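Long-range contact in alternansucrase (Leuconostoc mesenteroides, PDB 6HVG), which is a multidomain member of glycoside hydrolase family 70 that combines a TIM-barrel-type catalytic region with cell-wall-binding-type repeats and holds a calcium ion: residues A[547-553]-A[1245-1249]. Residues are numbered along the deposited sequence; the frame is centred on the assembly and turned at random.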
loop_
_atom_site.group_PDB
_atom_site.type_symbol
_atom_site.label_atom_id
_atom_site.label_comp_id
_atom_site.label_asym_id
_atom_site.label_seq_id
_atom_site.Cartn_x
_atom_site.Cartn_y
_atom_site.Cartn_z
ATOM N N THR A 547 -21.911 -19.654 -2.982
ATOM C CA THR A 547 -20.597 -19.066 -2.949
ATOM C C THR A 547 -19.483 -20.108 -2.948
ATOM O O THR A 547 -18.312 -19.766 -2.990
ATOM C CB THR A 547 -20.535 -18.205 -1.698
ATOM O OG1 THR A 547 -21.298 -17.014 -1.958
ATOM C CG2 THR A 547 -19.096 -17.856 -1.302
ATOM N N ASP A 548 -19.847 -21.383 -2.939
ATOM C CA ASP A 548 -18.877 -22.467 -2.860
ATOM C C ASP A 548 -18.175 -22.534 -4.219
ATOM O O ASP A 548 -18.822 -22.443 -5.256
ATOM C CB ASP A 548 -19.604 -23.765 -2.515
ATOM C CG ASP A 548 -18.688 -24.903 -2.175
ATOM O OD1 ASP A 548 -17.799 -25.205 -2.970
ATOM O OD2 ASP A 548 -18.881 -25.534 -1.120
ATOM N N SER A 549 -16.857 -22.696 -4.207
ATOM C CA SER A 549 -16.074 -22.732 -5.445
ATOM C C SER A 549 -15.781 -24.134 -5.999
ATOM O O SER A 549 -15.088 -24.273 -6.988
ATOM C CB SER A 549 -14.752 -22.021 -5.210
ATOM O OG SER A 549 -13.796 -22.883 -4.609
ATOM N N GLY A 550 -16.273 -25.172 -5.347
ATOM C CA GLY A 550 -16.035 -26.533 -5.790
ATOM C C GLY A 550 -14.606 -26.970 -5.609
ATOM O O GLY A 550 -14.047 -27.621 -6.488
ATOM N N ASN A 551 -14.031 -26.623 -4.457
ATOM C CA ASN A 551 -12.649 -26.934 -4.078
ATOM C C ASN A 551 -11.596 -26.364 -5.028
ATOM O O ASN A 551 -10.643 -27.032 -5.409
ATOM C CB ASN A 551 -12.445 -28.435 -3.850
ATOM C CG ASN A 551 -11.220 -28.727 -2.973
ATOM O OD1 ASN A 551 -10.843 -27.916 -2.114
ATOM N ND2 ASN A 551 -10.579 -29.873 -3.204
ATOM N N ASN A 552 -11.781 -25.099 -5.381
ATOM C CA ASN A 552 -10.823 -24.362 -6.165
ATOM C C ASN A 552 -10.193 -23.364 -5.196
ATOM O O ASN A 552 -9.821 -23.743 -4.090
ATOM C CB ASN A 552 -11.520 -23.705 -7.345
ATOM C CG ASN A 552 -11.924 -24.719 -8.394
ATOM O OD1 ASN A 552 -11.073 -25.351 -9.008
ATOM N ND2 ASN A 552 -13.212 -24.876 -8.606
ATOM N N ARG A 553 -10.059 -22.105 -5.602
ATOM C CA ARG A 553 -9.421 -21.084 -4.781
ATOM C C ARG A 553 -8.044 -21.467 -4.218
ATOM O O ARG A 553 -7.798 -21.307 -3.028
ATOM C CB ARG A 553 -10.346 -20.675 -3.631
ATOM C CG ARG A 553 -11.673 -20.083 -4.082
ATOM C CD ARG A 553 -12.543 -19.827 -2.887
ATOM N NE ARG A 553 -13.732 -19.059 -3.236
ATOM C CZ ARG A 553 -14.962 -19.314 -2.796
ATOM N NH1 ARG A 553 -15.185 -20.332 -1.973
ATOM N NH2 ARG A 553 -15.970 -18.542 -3.185
ATOM N N ALA A 1245 -19.698 -14.664 -6.634
ATOM C CA ALA A 1245 -18.693 -14.930 -5.611
ATOM C C ALA A 1245 -17.971 -16.250 -5.806
ATOM O O ALA A 1245 -16.800 -16.367 -5.470
ATOM C CB ALA A 1245 -19.330 -14.901 -4.225
ATOM N N LYS A 1246 -18.655 -17.254 -6.345
ATOM C CA LYS A 1246 -18.039 -18.566 -6.496
ATOM C C LYS A 1246 -16.799 -18.552 -7.395
ATOM O O LYS A 1246 -15.966 -19.446 -7.314
ATOM C CB LYS A 1246 -19.063 -19.611 -6.965
ATOM C CG LYS A 1246 -19.700 -19.376 -8.333
ATOM C CD LYS A 1246 -20.611 -20.540 -8.680
ATOM C CE LYS A 1246 -21.480 -20.242 -9.878
ATOM N NZ LYS A 1246 -22.476 -21.328 -10.081
ATOM N N TYR A 1247 -16.678 -17.536 -8.249
ATOM C CA TYR A 1247 -15.516 -17.379 -9.104
ATOM C C TYR A 1247 -14.466 -16.422 -8.535
ATOM O O TYR A 1247 -13.482 -16.100 -9.205
ATOM C CB TYR A 1247 -15.970 -16.922 -10.492
ATOM C CG TYR A 1247 -16.851 -17.921 -11.219
ATOM C CD1 TYR A 1247 -16.460 -19.250 -11.358
ATOM C CD2 TYR A 1247 -18.056 -17.536 -11.793
ATOM C CE1 TYR A 1247 -17.251 -20.164 -12.027
ATOM C CE2 TYR A 1247 -18.858 -18.453 -12.463
ATOM C CZ TYR A 1247 -18.446 -19.770 -12.574
ATOM O OH TYR A 1247 -19.210 -20.712 -13.230
ATOM N N MET A 1248 -14.623 -16.036 -7.280
ATOM C CA MET A 1248 -13.736 -15.053 -6.656
ATOM C C MET A 1248 -12.983 -15.650 -5.477
ATOM O O MET A 1248 -13.507 -16.491 -4.765
ATOM C CB MET A 1248 -14.549 -13.847 -6.152
ATOM C CG MET A 1248 -15.351 -13.120 -7.223
ATOM S SD MET A 1248 -14.338 -12.150 -8.333
ATOM C CE MET A 1248 -15.512 -11.804 -9.614
ATOM N N ASN A 1249 -11.759 -15.182 -5.263
ATOM C CA ASN A 1249 -10.985 -15.524 -4.086
ATOM C C ASN A 1249 -11.355 -14.660 -2.906
ATOM O O ASN A 1249 -11.303 -15.109 -1.761
ATOM C CB ASN A 1249 -9.498 -15.350 -4.361
ATOM C CG ASN A 1249 -8.954 -16.387 -5.327
ATOM O OD1 ASN A 1249 -9.479 -17.491 -5.433
ATOM N ND2 ASN A 1249 -7.902 -16.022 -6.052
#
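Arg553 sets its CG beside the backbone N (chi1 -61°) and then runs extended from CG to NE, which lays the guanidinium against the carbonyls of Met1248 and Ala1245. Two hydrogen bonds cross the contact at the guanidinium edge. Arg553 NE gives a nearly straight one to Met1248 O (3.0 Å), with the oxygen in the guanidinium plane. Arg553 NH2 reaches Ala1245 O (3.3 Å) from above that carbonyl's plane. Met1248 N, closing the turn of 1245-1248, binds the same oxygen from the opposite face. Arg553 NH2 also turns back to its own loop, bonding Thr547 O at 2.6 Å.

Ser549 CB sits over the outer part of one guanidinium face; the same CB lies 3.5 Å from Lys1246 O. Beyond it, Asp548 O meets Lys1246 CB at 3.3 Å, and Thr547 OG1 touches Ala1245 CB. At the other end of the contact, the Asn1249 and Arg553 side chains pass one another running opposite ways, Asn1249 OD1 3.7 Å from Arg553 CG, with the amide and guanidinium planes 64° apart. The ND2 of Asn1249 bonds Asp581, a ligand of the calcium ion, and the Asn1249 side chain lies about 5 Å from that ion.

The loop between strands 534-537 and 580-582 is thereby fastened to the start of strand 1248-1252, which lies between those two strands in an antiparallel sheet. Because Arg553 NH1 also forms a salt bridge with Asp539, the cationic group is probably charge-balanced there, while its NE and NH2 satisfy main-chain oxygens on both segments: one arginine joins chain regions almost 700 residues apart.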